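Local coordinates for Lysine/ornithine decarboxylase (Selenomonas ruminantium, PDB 5GJP), which decarboxylates both L-lysine and L-ornithine, giving cadaverine and putrescine, with pyridoxal 5'-phosphate as cofactor, at residues Val133-Ala138 against Met174-His179; Leu162-Gln167 against Glu205-His210; Met90-Pro95 against Arg111-Asp116; Val196-Phe201 against Phe247-Val252. All coordinates share one frame; numbering follows the deposited sequence.

All four contacts lie in the pyridoxal phosphate-binding barrel, and their chain order is 3, 1, 4 with contact 2 interleaved. Contacts 1 and 3 are parallel strand pairs of the barrel sheet, with centres about 9 Å apart. Neighbouring strands 112-115 and 132-136 join the two into one run of sheet. Contacts 2 and 4 lie on the outer helical layer, centres about 14 Å apart, and share helix 188-206. Contact 4 packs this helix on the turn before strand 251-254. Contact 2 joins the end of the helix to helix 159-168. Contacts 1 and 3 build the barrel wall, whose end holds the cofactor through His179; contacts 2 and 4 lie away from it.

Contact 1. Residues Val133-Ala138 against Met174-His179; sequences VLVRIA and MGICFH. With PLP (pyridoxal-5'-phosphate), chain C.
Val133-Arg136 and Met174-Cys177 run parallel as neighbouring strands, their axes 4.3 Å apart and 28° from parallel. Val135 sits in the middle: its N donates to Gly175 O at 3.0 Å, and its O accepts from Cys177 N at 2.9 Å. Ile137 N then bonds to Cys177 O, and Met174 N bonds to Val133 O at the other end. Leu134 CD1 lies 3.9 Å from Met174 SD, the two side chains side by side. On the face shared by Leu134, Arg136 and Cys177, Cys177 SG packs 3.6 Å from Arg136 CB. The other face carries Val135 and Ile176, whose CG1 atoms meet at 4.0 Å. Ile176 also reaches Leu200 and Phe201 of helix 188-206. These are adjacent strands of the TIM-barrel-like domain of class-II decarboxylases, with the cofactor beyond their C-terminal ends. There Arg136 and His179 point the same way, Arg136 NH2 being 3.8 Å from His179 CB. The imidazole CG is anti to the backbone N (chi1 -160°), which carries the ring to the cofactor. His179 NE2 donates to O4P of pyridoxal phosphate at 3.0 Å, while ND1 is tied to Gly181 N, a second bond that fixes the ring rotation. His179 CD2 lies beside C6 and N1 of the pyridine ring, and NE2 beside C6. With an alanine here, O4P would probably lose this donor and the pyridine ring its neighbour near C6.

Contact 2. Residues Leu162-Gln167 against Glu205-His210; sequences LLKAAQ and EEMGMH
Met209 and Met207 reach from the end of helix 188-206 to the side of helix 159-168, and the contact between the segments is made by van der Waals packing. Met209 does most of it. Its CE lies between Leu163 and Gln167, one helical turn apart, at 3.5 Å from Gln167 CG and 3.9 Å from Leu163 CB. A bend at the last torsion (chi3 -123°) turns this methyl against the helix. Met207 is extended instead, and its CE meets Lys164 CD at 3.5 Å, the two side chains crossing at a slant. The polar ends look elsewhere. Gln167 OE1 accepts from Ala173 N, and Lys164 NZ has a long, weak ion pair with Asp168. Within the second segment, Gly208 N bonds back to Glu205 O at 2.7 Å. Gly208 has positive phi (77°), a backbone shape that favours glycine, and two bonds run back into the last turn. This is a Schellman motif, and it ends one outer helix of the barrel beside its neighbour.

Contact 3. Residues Met90-Pro95 against Arg111-Asp116; sequences MIYANP and RRFTFD
Thr114 faces Ala93, and Arg112 faces Met90, on either side of the single backbone bridge between Tyr92 and Phe113, where the strands run 29° from parallel. Tyr92 N donates to Arg112 O at 2.9 Å, and Thr114 N donates to Tyr92 O at 3.2 Å. Thr114 OG1 sits between the backbone N and carbonyl carbon (chi1 71°), from where it makes a weak hydrogen bond to Ala93 O. Thr114 CG2 turns to Ile91 CD1 at 3.8 Å, the two side chains crossing at about a right angle. Ile91 CG1 also packs on Arg112 CB. On the other face, Phe113 CE2 meets the edge of the Tyr92 ring in its plane, 3.7 Å from Tyr92 CD2. The pairing brings strand 90-92 against strand 112-115, and so closes the parallel eight-stranded barrel. Arg112 NH2 reaches Met90 O at 3.1 Å, coming from above the carbonyl plane; NE makes a weaker bond to the same oxygen, and the Arg112 guanidinium also has a cation-pi contact with Trp253. At the opposite end, Asp116 OD1 lies 3.7 Å from Pro95 CB, and its carboxylate is held through OD2 by Gly153 N, while Lys97 NZ bonds both Thr114 O and Asn94 O, linking the two segments. Asn94 ND2 donates to Pro321 O of the second subunit, and the Asn94 side chain packs on Cys323 of that subunit, probably the proton donor.

Contact 4. Residues Val196-Phe201 against Phe247-Val252; sequences VARRLF and FPDTAV
Phe201 and Phe247 meet as an edge-to-face pair, their planes 84° apart and ring centroids 5.4 Å apart. Phe247 supplies the edge: its CE1 sits over the centre of the Phe201 ring. Arg198 lies along Phe247 in the opposite direction, with its guanidinium and the ring only 18° from parallel. Arg198 NH2 comes 3.8 Å from Phe247 CD1, and CD lies above one face of the ring, towards the rim. Bends at chi2 and chi3 fold the arginine back over this ring. Asp249 OD1 approaches the guanidinium in its plane, 3.7 Å from Arg198 NH2, as a long salt bridge. A water bridges the two groups, accepting from Arg198 NH1 at 2.6 Å and donating to Asp249 OD2 at 2.8 Å. The stronger partner of Arg198 is Asp202, and NH2 also donates to Leu246 O. Phe201 CE2 also lies 3.7 Å from Thr250 OG1, which comes obliquely from the same side of the ring as Phe247. Replacing Phe201 by a leucine is likely to leave the Phe247 edge without a flat face to meet. The rings thus carry the buried part of the contact, while Asp249, long and water-bridged, is probably a minor partner for an arginine already paired with Asp202.

Contact 1. Residues Val133-Ala138 against Met174-His179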
loop_
_atom_site.group_PDB
_atom_site.type_symbol
_atom_site.label_atom_id
_atom_site.label_comp_id
_atom_site.label_asym_id
_atom_site.label_seq_id
_atom_site.Cartn_x
_atom_site.Cartn_y
_atom_site.Cartn_z
ATOM N N VAL A 133 -18.596 10.725 24.524
ATOM C CA VAL A 133 -18.176 9.461 23.984
ATOM C C VAL A 133 -19.413 8.685 23.576
ATOM O O VAL A 133 -20.482 8.802 24.186
ATOM C CB VAL A 133 -17.288 8.628 24.953
ATOM C CG1 VAL A 133 -16.072 9.438 25.356
ATOM C CG2 VAL A 133 -18.058 8.189 26.186
ATOM N N LEU A 134 -19.245 7.912 22.514
ATOM C CA LEU A 134 -20.224 6.949 22.105
ATOM C C LEU A 134 -19.548 5.599 22.222
ATOM O O LEU A 134 -18.390 5.441 21.800
ATOM C CB LEU A 134 -20.658 7.184 20.654
ATOM C CG LEU A 134 -21.413 8.456 20.280
ATOM C CD1 LEU A 134 -20.553 9.679 20.514
ATOM C CD2 LEU A 134 -21.870 8.403 18.817
ATOM N N VAL A 135 -20.279 4.623 22.753
ATOM C CA VAL A 135 -19.800 3.262 22.740
ATOM C C VAL A 135 -20.150 2.596 21.429
ATOM O O VAL A 135 -21.309 2.557 21.016
ATOM C CB VAL A 135 -20.265 2.427 23.968
ATOM C CG1 VAL A 135 -21.778 2.142 23.973
ATOM C CG2 VAL A 135 -19.461 1.143 24.054
ATOM N N ARG A 136 -19.136 2.058 20.779
ATOM C CA ARG A 136 -19.354 1.178 19.653
ATOM C C ARG A 136 -19.731 -0.290 20.004
ATOM O O ARG A 136 -18.979 -1.011 20.666
ATOM C CB ARG A 136 -18.108 1.178 18.807
ATOM C CG ARG A 136 -18.327 0.460 17.495
ATOM C CD ARG A 136 -17.523 1.103 16.399
ATOM N NE ARG A 136 -17.451 0.187 15.281
ATOM C CZ ARG A 136 -16.559 0.258 14.310
ATOM N NH1 ARG A 136 -15.618 1.209 14.303
ATOM N NH2 ARG A 136 -16.600 -0.653 13.351
ATOM N N ILE A 137 -20.885 -0.729 19.509
ATOM C CA ILE A 137 -21.355 -2.095 19.684
ATOM C C ILE A 137 -21.209 -2.875 18.397
ATOM O O ILE A 137 -21.406 -2.337 17.313
ATOM C CB ILE A 137 -22.823 -2.187 20.167
ATOM C CG1 ILE A 137 -23.771 -1.396 19.256
ATOM C CG2 ILE A 137 -22.946 -1.682 21.603
ATOM C CD1 ILE A 137 -24.747 -2.220 18.464
ATOM N N ALA A 138 -20.920 -4.162 18.554
ATOM C CA ALA A 138 -20.709 -5.064 17.468
ATOM C C ALA A 138 -22.043 -5.633 17.002
ATOM O O ALA A 138 -22.720 -6.315 17.764
ATOM C CB ALA A 138 -19.786 -6.197 17.915
ATOM N N MET A 174 -22.582 9.869 25.794
ATOM C CA MET A 174 -23.441 10.590 24.865
ATOM C C MET A 174 -24.353 9.656 24.118
ATOM O O MET A 174 -25.470 10.030 23.801
ATOM C CB MET A 174 -22.582 11.374 23.866
ATOM C CG MET A 174 -23.300 12.516 23.159
ATOM S SD MET A 174 -22.565 12.896 21.551
ATOM C CE MET A 174 -22.921 14.657 21.384
ATOM N N GLY A 175 -23.866 8.473 23.765
ATOM C CA GLY A 175 -24.689 7.517 23.031
ATOM C C GLY A 175 -24.020 6.220 22.582
ATOM O O GLY A 175 -23.036 5.782 23.173
ATOM N N ILE A 176 -24.580 5.633 21.522
ATOM C CA ILE A 176 -24.134 4.385 20.945
ATOM C C ILE A 176 -23.792 4.576 19.450
ATOM O O ILE A 176 -24.363 5.440 18.771
ATOM C CB ILE A 176 -25.242 3.325 21.117
ATOM C CG1 ILE A 176 -25.392 2.969 22.606
ATOM C CG2 ILE A 176 -24.957 2.052 20.335
ATOM C CD1 ILE A 176 -26.693 2.246 22.971
ATOM N N CYS A 177 -22.854 3.770 18.945
ATOM C CA CYS A 177 -22.613 3.706 17.521
ATOM C C CYS A 177 -22.406 2.290 17.012
ATOM O O CYS A 177 -22.194 1.365 17.778
ATOM C CB CYS A 177 -21.446 4.596 17.127
ATOM S SG CYS A 177 -19.838 4.117 17.745
ATOM N N PHE A 178 -22.525 2.123 15.705
ATOM C CA PHE A 178 -22.223 0.860 15.097
ATOM C C PHE A 178 -21.906 1.053 13.627
ATOM O O PHE A 178 -22.103 2.129 13.057
ATOM C CB PHE A 178 -23.390 -0.142 15.277
ATOM C CG PHE A 178 -24.692 0.319 14.662
ATOM C CD1 PHE A 178 -24.926 0.201 13.285
ATOM C CD2 PHE A 178 -25.689 0.880 15.448
ATOM C CE1 PHE A 178 -26.127 0.607 12.720
ATOM C CE2 PHE A 178 -26.889 1.284 14.880
ATOM C CZ PHE A 178 -27.122 1.129 13.524
ATOM N N HIS A 179 -21.423 -0.031 13.037
ATOM C CA HIS A 179 -21.129 -0.106 11.636
ATOM C C HIS A 179 -21.446 -1.507 11.116
ATOM O O HIS A 179 -20.858 -2.486 11.522
ATOM C CB HIS A 179 -19.665 0.246 11.383
ATOM C CG HIS A 179 -19.380 0.653 9.977
ATOM N ND1 HIS A 179 -19.199 -0.254 8.964
ATOM C CD2 HIS A 179 -19.207 1.866 9.419
ATOM C CE1 HIS A 179 -18.938 0.375 7.837
ATOM N NE2 HIS A 179 -18.949 1.669 8.081
HETATM N N1 PLP C . -17.352 4.790 9.746
HETATM C C2 PLP C . -16.335 4.298 10.465
HETATM C C2A PLP C . -16.288 4.454 11.953
HETATM C C3 PLP C . -15.243 3.596 9.796
HETATM O O3 PLP C . -14.239 3.099 10.534
HETATM C C4 PLP C . -15.299 3.448 8.334
HETATM C C4A PLP C . -14.232 2.749 7.589
HETATM O O4A PLP C . -14.305 1.557 7.391
HETATM C C5 PLP C . -16.476 4.032 7.660
HETATM C C6 PLP C . -17.429 4.677 8.419
HETATM C C5A PLP C . -16.637 3.957 6.169
HETATM O O4P PLP C . -17.543 2.959 5.747
HETATM P P PLP C . -17.878 2.800 4.213
HETATM O O1P PLP C . -18.042 1.348 3.964
HETATM O O2P PLP C . -19.122 3.572 4.071
HETATM O O3P PLP C . -16.718 3.380 3.530
#

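Contact 2. Residues Leu162-Gln167 against Glu205-His210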
loop_
_atom_site.group_PDB
_atom_site.type_symbol
_atom_site.label_atom_id
_atom_site.label_comp_id
_atom_site.label_asym_id
_atom_site.label_seq_id
_atom_site.Cartn_x
_atom_site.Cartn_y
_atom_site.Cartn_z
ATOM N N LEU A 162 -19.723 -0.258 29.870
ATOM C CA LEU A 162 -18.657 0.619 29.340
ATOM C C LEU A 162 -19.007 2.101 29.422
ATOM O O LEU A 162 -18.131 2.909 29.684
ATOM C CB LEU A 162 -18.270 0.257 27.902
ATOM C CG LEU A 162 -17.494 -1.044 27.735
ATOM C CD1 LEU A 162 -17.466 -1.414 26.264
ATOM C CD2 LEU A 162 -16.088 -0.913 28.287
ATOM N N LEU A 163 -20.275 2.447 29.221
ATOM C CA LEU A 163 -20.713 3.843 29.346
ATOM C C LEU A 163 -20.702 4.329 30.784
ATOM O O LEU A 163 -20.297 5.466 31.040
ATOM C CB LEU A 163 -22.125 4.052 28.751
ATOM C CG LEU A 163 -22.276 3.895 27.226
ATOM C CD1 LEU A 163 -23.734 3.664 26.887
ATOM C CD2 LEU A 163 -21.701 5.077 26.453
ATOM N N LYS A 164 -21.168 3.491 31.717
ATOM C CA LYS A 164 -21.116 3.829 33.139
ATOM C C LYS A 164 -19.668 4.004 33.615
ATOM O O LYS A 164 -19.352 4.987 34.299
ATOM C CB LYS A 164 -21.810 2.757 33.978
ATOM C CG LYS A 164 -22.148 3.207 35.395
ATOM C CD LYS A 164 -23.463 4.005 35.461
ATOM C CE LYS A 164 -23.637 4.757 36.787
ATOM N NZ LYS A 164 -22.660 5.882 36.908
ATOM N N ALA A 165 -18.803 3.052 33.252
ATOM C CA ALA A 165 -17.380 3.155 33.579
ATOM C C ALA A 165 -16.796 4.455 33.012
ATOM O O ALA A 165 -15.954 5.083 33.668
ATOM C CB ALA A 165 -16.609 1.937 33.072
ATOM N N ALA A 166 -17.285 4.888 31.838
ATOM C CA ALA A 166 -16.836 6.144 31.237
ATOM C C ALA A 166 -17.301 7.384 31.999
ATOM O O ALA A 166 -16.550 8.363 32.108
ATOM C CB ALA A 166 -17.256 6.218 29.771
ATOM N N GLN A 167 -18.537 7.370 32.490
ATOM C CA GLN A 167 -19.016 8.430 33.412
ATOM C C GLN A 167 -18.244 8.463 34.728
ATOM O O GLN A 167 -17.821 9.535 35.142
ATOM C CB GLN A 167 -20.526 8.370 33.676
ATOM C CG GLN A 167 -21.335 8.644 32.419
ATOM C CD GLN A 167 -22.349 9.781 32.547
ATOM O OE1 GLN A 167 -22.288 10.793 31.809
ATOM N NE2 GLN A 167 -23.288 9.623 33.478
ATOM N N GLU A 205 -32.012 4.749 29.974
ATOM C CA GLU A 205 -32.849 5.794 30.582
ATOM C C GLU A 205 -33.263 5.345 31.976
ATOM O O GLU A 205 -32.916 6.007 32.974
ATOM C CB GLU A 205 -34.072 6.148 29.708
ATOM C CG GLU A 205 -35.086 7.149 30.298
ATOM C CD GLU A 205 -34.519 8.529 30.667
ATOM O OE1 GLU A 205 -35.035 9.555 30.166
ATOM O OE2 GLU A 205 -33.583 8.618 31.487
ATOM N N GLU A 206 -33.922 4.188 32.044
ATOM C CA GLU A 206 -34.342 3.635 33.335
ATOM C C GLU A 206 -33.171 3.478 34.318
ATOM O O GLU A 206 -33.353 3.656 35.519
ATOM C CB GLU A 206 -35.092 2.314 33.161
ATOM C CG GLU A 206 -34.192 1.141 32.831
ATOM C CD GLU A 206 -34.903 0.034 32.091
ATOM O OE1 GLU A 206 -35.909 0.304 31.401
ATOM O OE2 GLU A 206 -34.427 -1.113 32.176
ATOM N N MET A 207 -31.979 3.189 33.797
ATOM C CA MET A 207 -30.733 3.127 34.589
ATOM C C MET A 207 -30.229 4.491 35.102
ATOM O O MET A 207 -29.188 4.548 35.749
ATOM C CB MET A 207 -29.659 2.407 33.749
ATOM C CG MET A 207 -28.204 2.461 34.203
ATOM S SD MET A 207 -27.221 1.297 33.225
ATOM C CE MET A 207 -25.580 1.660 33.854
ATOM N N GLY A 208 -30.951 5.582 34.835
ATOM C CA GLY A 208 -30.528 6.922 35.264
ATOM C C GLY A 208 -29.418 7.508 34.402
ATOM O O GLY A 208 -28.654 8.363 34.849
ATOM N N MET A 209 -29.349 7.043 33.160
ATOM C CA MET A 209 -28.385 7.475 32.167
ATOM C C MET A 209 -29.186 7.913 30.938
ATOM O O MET A 209 -29.874 7.079 30.344
ATOM C CB MET A 209 -27.508 6.267 31.834
ATOM C CG MET A 209 -26.282 6.540 30.983
ATOM S SD MET A 209 -25.094 5.175 31.132
ATOM C CE MET A 209 -23.692 6.119 31.687
ATOM N N HIS A 210 -29.141 9.192 30.561
ATOM C CA HIS A 210 -29.907 9.633 29.364
ATOM C C HIS A 210 -29.030 9.828 28.120
ATOM O O HIS A 210 -28.262 10.801 28.042
ATOM C CB HIS A 210 -30.742 10.907 29.616
ATOM C CG HIS A 210 -31.700 11.221 28.500
ATOM N ND1 HIS A 210 -31.658 12.400 27.785
ATOM C CD2 HIS A 210 -32.697 10.486 27.946
ATOM C CE1 HIS A 210 -32.604 12.389 26.860
ATOM N NE2 HIS A 210 -33.245 11.237 26.934
#

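Contact 3. Residues Met90-Pro95 against Arg111-Asp116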
loop_
_atom_site.group_PDB
_atom_site.type_symbol
_atom_site.label_atom_id
_atom_site.label_comp_id
_atom_site.label_asym_id
_atom_site.label_seq_id
_atom_site.Cartn_x
_atom_site.Cartn_y
_atom_site.Cartn_z
ATOM N N MET A 90 -15.761 17.602 14.112
ATOM C CA MET A 90 -15.105 16.307 13.986
ATOM C C MET A 90 -15.526 15.319 15.040
ATOM O O MET A 90 -15.872 15.702 16.141
ATOM C CB MET A 90 -13.608 16.445 14.082
ATOM C CG MET A 90 -12.988 17.348 13.052
ATOM S SD MET A 90 -11.242 17.404 13.430
ATOM C CE MET A 90 -10.791 19.043 12.854
ATOM N N ILE A 91 -15.476 14.032 14.674
ATOM C CA ILE A 91 -15.526 12.949 15.631
ATOM C C ILE A 91 -14.277 12.079 15.437
ATOM O O ILE A 91 -13.948 11.668 14.326
ATOM C CB ILE A 91 -16.838 12.154 15.589
ATOM C CG1 ILE A 91 -16.856 11.117 16.712
ATOM C CG2 ILE A 91 -17.062 11.450 14.260
ATOM C CD1 ILE A 91 -18.229 10.538 16.967
ATOM N N TYR A 92 -13.565 11.858 16.536
ATOM C CA TYR A 92 -12.426 10.960 16.558
ATOM C C TYR A 92 -12.991 9.556 16.766
ATOM O O TYR A 92 -13.170 9.114 17.895
ATOM C CB TYR A 92 -11.428 11.366 17.634
ATOM C CG TYR A 92 -10.072 10.690 17.587
ATOM C CD1 TYR A 92 -9.623 9.995 16.476
ATOM C CD2 TYR A 92 -9.195 10.801 18.658
ATOM C CE1 TYR A 92 -8.374 9.417 16.452
ATOM C CE2 TYR A 92 -7.935 10.226 18.631
ATOM C CZ TYR A 92 -7.526 9.531 17.529
ATOM O OH TYR A 92 -6.256 8.932 17.494
ATOM N N ALA A 93 -13.284 8.893 15.647
ATOM C CA ALA A 93 -14.108 7.665 15.588
ATOM C C ALA A 93 -13.316 6.355 15.457
ATOM O O ALA A 93 -13.913 5.316 15.323
ATOM C CB ALA A 93 -15.114 7.772 14.439
ATOM N N ASN A 94 -11.995 6.422 15.425
ATOM C CA ASN A 94 -11.143 5.282 15.643
ATOM C C ASN A 94 -11.298 4.796 17.107
ATOM O O ASN A 94 -10.930 5.530 18.032
ATOM C CB ASN A 94 -9.666 5.649 15.390
ATOM C CG ASN A 94 -8.812 4.441 15.219
ATOM O OD1 ASN A 94 -8.996 3.459 15.919
ATOM N ND2 ASN A 94 -7.900 4.473 14.243
ATOM N N PRO A 95 -11.831 3.568 17.313
ATOM C CA PRO A 95 -12.099 3.098 18.688
ATOM C C PRO A 95 -10.844 2.977 19.517
ATOM O O PRO A 95 -10.951 3.103 20.711
ATOM C CB PRO A 95 -12.724 1.707 18.487
ATOM C CG PRO A 95 -13.202 1.707 17.068
ATOM C CD PRO A 95 -12.157 2.513 16.335
ATOM N N ARG A 111 -14.090 17.027 20.602
ATOM C CA ARG A 111 -14.817 16.658 21.810
ATOM C C ARG A 111 -15.777 15.495 21.602
ATOM O O ARG A 111 -16.591 15.221 22.459
ATOM C CB ARG A 111 -15.583 17.883 22.327
ATOM C CG ARG A 111 -14.721 18.900 23.075
ATOM C CD ARG A 111 -15.552 19.966 23.807
ATOM N NE ARG A 111 -16.882 19.494 24.227
ATOM C CZ ARG A 111 -17.186 18.879 25.375
ATOM N NH1 ARG A 111 -16.260 18.653 26.306
ATOM N NH2 ARG A 111 -18.454 18.499 25.598
ATOM N N ARG A 112 -15.708 14.789 20.486
ATOM C CA ARG A 112 -16.478 13.566 20.356
ATOM C C ARG A 112 -15.567 12.420 19.985
ATOM O O ARG A 112 -14.706 12.541 19.113
ATOM C CB ARG A 112 -17.602 13.750 19.358
ATOM C CG ARG A 112 -18.675 14.663 19.922
ATOM C CD ARG A 112 -19.638 15.197 18.883
ATOM N NE ARG A 112 -18.912 15.860 17.799
ATOM C CZ ARG A 112 -19.481 16.367 16.707
ATOM N NH1 ARG A 112 -20.808 16.350 16.542
ATOM N NH2 ARG A 112 -18.715 16.909 15.778
ATOM N N PHE A 113 -15.770 11.310 20.673
ATOM C CA PHE A 113 -14.912 10.130 20.587
ATOM C C PHE A 113 -15.805 8.911 20.554
ATOM O O PHE A 113 -16.919 8.934 21.093
ATOM C CB PHE A 113 -13.990 10.050 21.808
ATOM C CG PHE A 113 -13.104 11.229 21.930
ATOM C CD1 PHE A 113 -13.601 12.416 22.415
ATOM C CD2 PHE A 113 -11.815 11.195 21.474
ATOM C CE1 PHE A 113 -12.799 13.546 22.489
ATOM C CE2 PHE A 113 -11.000 12.305 21.553
ATOM C CZ PHE A 113 -11.491 13.489 22.058
ATOM N N THR A 114 -15.342 7.859 19.887
ATOM C CA THR A 114 -15.971 6.552 20.010
ATOM C C THR A 114 -15.019 5.607 20.747
ATOM O O THR A 114 -13.822 5.863 20.828
ATOM C CB THR A 114 -16.320 5.955 18.642
ATOM O OG1 THR A 114 -15.112 5.563 17.973
ATOM C CG2 THR A 114 -17.092 6.974 17.830
ATOM N N PHE A 115 -15.538 4.562 21.360
ATOM C CA PHE A 115 -14.667 3.582 21.982
ATOM C C PHE A 115 -15.378 2.259 22.138
ATOM O O PHE A 115 -16.589 2.223 22.163
ATOM C CB PHE A 115 -14.152 4.093 23.321
ATOM C CG PHE A 115 -15.158 4.023 24.419
ATOM C CD1 PHE A 115 -16.216 4.898 24.453
ATOM C CD2 PHE A 115 -15.049 3.080 25.410
ATOM C CE1 PHE A 115 -17.146 4.836 25.455
ATOM C CE2 PHE A 115 -15.978 3.014 26.417
ATOM C CZ PHE A 115 -17.027 3.894 26.439
ATOM N N ASP A 116 -14.624 1.170 22.219
ATOM C CA ASP A 116 -15.216 -0.143 22.452
ATOM C C ASP A 116 -14.565 -0.994 23.538
ATOM O O ASP A 116 -14.866 -2.167 23.653
ATOM C CB ASP A 116 -15.314 -0.925 21.152
ATOM C CG ASP A 116 -13.977 -1.204 20.543
ATOM O OD1 ASP A 116 -12.955 -0.815 21.132
ATOM O OD2 ASP A 116 -13.947 -1.819 19.469
#

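Contact 4. Residues Val196-Phe201 against Phe247-Val252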
loop_
_atom_site.group_PDB
_atom_site.type_symbol
_atom_site.label_atom_id
_atom_site.label_comp_id
_atom_site.label_asym_id
_atom_site.label_seq_id
_atom_site.Cartn_x
_atom_site.Cartn_y
_atom_site.Cartn_z
ATOM N N VAL A 196 -31.487 -3.169 18.146
ATOM C CA VAL A 196 -30.499 -3.480 19.183
ATOM C C VAL A 196 -30.138 -2.219 19.968
ATOM O O VAL A 196 -30.093 -2.251 21.193
ATOM C CB VAL A 196 -29.234 -4.131 18.587
ATOM C CG1 VAL A 196 -28.139 -4.298 19.640
ATOM C CG2 VAL A 196 -29.585 -5.482 17.971
ATOM N N ALA A 197 -29.916 -1.110 19.262
ATOM C CA ALA A 197 -29.609 0.155 19.910
ATOM C C ALA A 197 -30.802 0.731 20.642
ATOM O O ALA A 197 -30.635 1.444 21.615
ATOM C CB ALA A 197 -29.078 1.158 18.902
ATOM N N ARG A 198 -32.002 0.475 20.132
ATOM C CA ARG A 198 -33.244 0.906 20.794
ATOM C C ARG A 198 -33.385 0.294 22.194
ATOM O O ARG A 198 -33.635 1.005 23.158
ATOM C CB ARG A 198 -34.473 0.515 19.950
ATOM C CG ARG A 198 -35.806 1.029 20.466
ATOM C CD ARG A 198 -35.841 2.532 20.502
ATOM N NE ARG A 198 -35.526 3.070 21.804
ATOM C CZ ARG A 198 -35.539 4.367 22.094
ATOM N NH1 ARG A 198 -35.246 4.751 23.322
ATOM N NH2 ARG A 198 -35.840 5.283 21.174
ATOM N N ARG A 199 -33.248 -1.027 22.270
ATOM C CA ARG A 199 -33.242 -1.742 23.551
ATOM C C ARG A 199 -32.279 -1.015 24.528
ATOM O O ARG A 199 -32.710 -0.487 25.573
ATOM C CB ARG A 199 -32.867 -3.214 23.299
ATOM C CG ARG A 199 -32.718 -4.104 24.522
ATOM C CD ARG A 199 -34.047 -4.576 25.109
ATOM N NE ARG A 199 -33.977 -5.972 25.568
ATOM C CZ ARG A 199 -34.888 -6.589 26.329
ATOM N NH1 ARG A 199 -34.700 -7.871 26.671
ATOM N NH2 ARG A 199 -35.985 -5.954 26.752
ATOM N N LEU A 200 -31.011 -0.911 24.121
ATOM C CA LEU A 200 -29.959 -0.308 24.943
ATOM C C LEU A 200 -30.318 1.060 25.423
ATOM O O LEU A 200 -30.066 1.380 26.572
ATOM C CB LEU A 200 -28.617 -0.248 24.201
ATOM C CG LEU A 200 -27.980 -1.627 24.041
ATOM C CD1 LEU A 200 -27.013 -1.653 22.871
ATOM C CD2 LEU A 200 -27.299 -2.045 25.340
ATOM N N PHE A 201 -30.898 1.862 24.540
ATOM C CA PHE A 201 -31.350 3.218 24.889
ATOM C C PHE A 201 -32.407 3.286 26.017
ATOM O O PHE A 201 -32.392 4.239 26.832
ATOM C CB PHE A 201 -31.916 3.900 23.654
ATOM C CG PHE A 201 -30.973 4.843 22.999
ATOM C CD1 PHE A 201 -29.820 4.376 22.392
ATOM C CD2 PHE A 201 -31.259 6.207 22.953
ATOM C CE1 PHE A 201 -28.943 5.253 21.777
ATOM C CE2 PHE A 201 -30.399 7.078 22.319
ATOM C CZ PHE A 201 -29.238 6.600 21.737
ATOM N N PHE A 247 -36.641 6.452 16.650
ATOM C CA PHE A 247 -35.862 7.459 17.358
ATOM C C PHE A 247 -36.372 8.870 17.138
ATOM O O PHE A 247 -35.658 9.733 16.646
ATOM C CB PHE A 247 -34.388 7.369 16.957
ATOM C CG PHE A 247 -33.691 6.147 17.468
ATOM C CD1 PHE A 247 -33.083 6.149 18.701
ATOM C CD2 PHE A 247 -33.642 5.002 16.711
ATOM C CE1 PHE A 247 -32.449 5.026 19.170
ATOM C CE2 PHE A 247 -33.013 3.873 17.175
ATOM C CZ PHE A 247 -32.407 3.890 18.402
ATOM N N PRO A 248 -37.600 9.124 17.545
ATOM C CA PRO A 248 -38.168 10.464 17.450
ATOM C C PRO A 248 -37.400 11.448 18.309
ATOM O O PRO A 248 -37.223 12.597 17.938
ATOM C CB PRO A 248 -39.583 10.277 17.993
ATOM C CG PRO A 248 -39.585 8.958 18.677
ATOM C CD PRO A 248 -38.610 8.133 17.927
ATOM N N ASP A 249 -36.979 10.990 19.474
ATOM C CA ASP A 249 -36.247 11.793 20.437
ATOM C C ASP A 249 -34.870 12.252 19.992
ATOM O O ASP A 249 -34.414 13.319 20.359
ATOM C CB ASP A 249 -36.138 11.048 21.765
ATOM C CG ASP A 249 -35.552 9.657 21.615
ATOM O OD1 ASP A 249 -35.896 8.968 20.640
ATOM O OD2 ASP A 249 -34.749 9.248 22.480
ATOM N N THR A 250 -34.198 11.394 19.246
ATOM C CA THR A 250 -32.728 11.268 19.225
ATOM C C THR A 250 -32.054 11.914 18.009
ATOM O O THR A 250 -32.528 11.774 16.884
ATOM C CB THR A 250 -32.346 9.776 19.189
ATOM O OG1 THR A 250 -32.828 9.111 20.368
ATOM C CG2 THR A 250 -30.843 9.572 19.070
ATOM N N ALA A 251 -30.927 12.571 18.268
ATOM C CA ALA A 251 -30.002 13.038 17.255
ATOM C C ALA A 251 -29.184 11.891 16.589
ATOM O O ALA A 251 -28.275 11.333 17.220
ATOM C CB ALA A 251 -29.062 14.043 17.887
ATOM N N VAL A 252 -29.512 11.562 15.332
ATOM C CA VAL A 252 -28.865 10.500 14.563
ATOM C C VAL A 252 -27.851 11.008 13.528
ATOM O O VAL A 252 -28.050 12.042 12.888
ATOM C CB VAL A 252 -29.886 9.660 13.788
ATOM C CG1 VAL A 252 -29.200 8.497 13.066
ATOM C CG2 VAL A 252 -30.958 9.155 14.734
HETATM O O HOH W 1 -35.752 7.209 24.034
#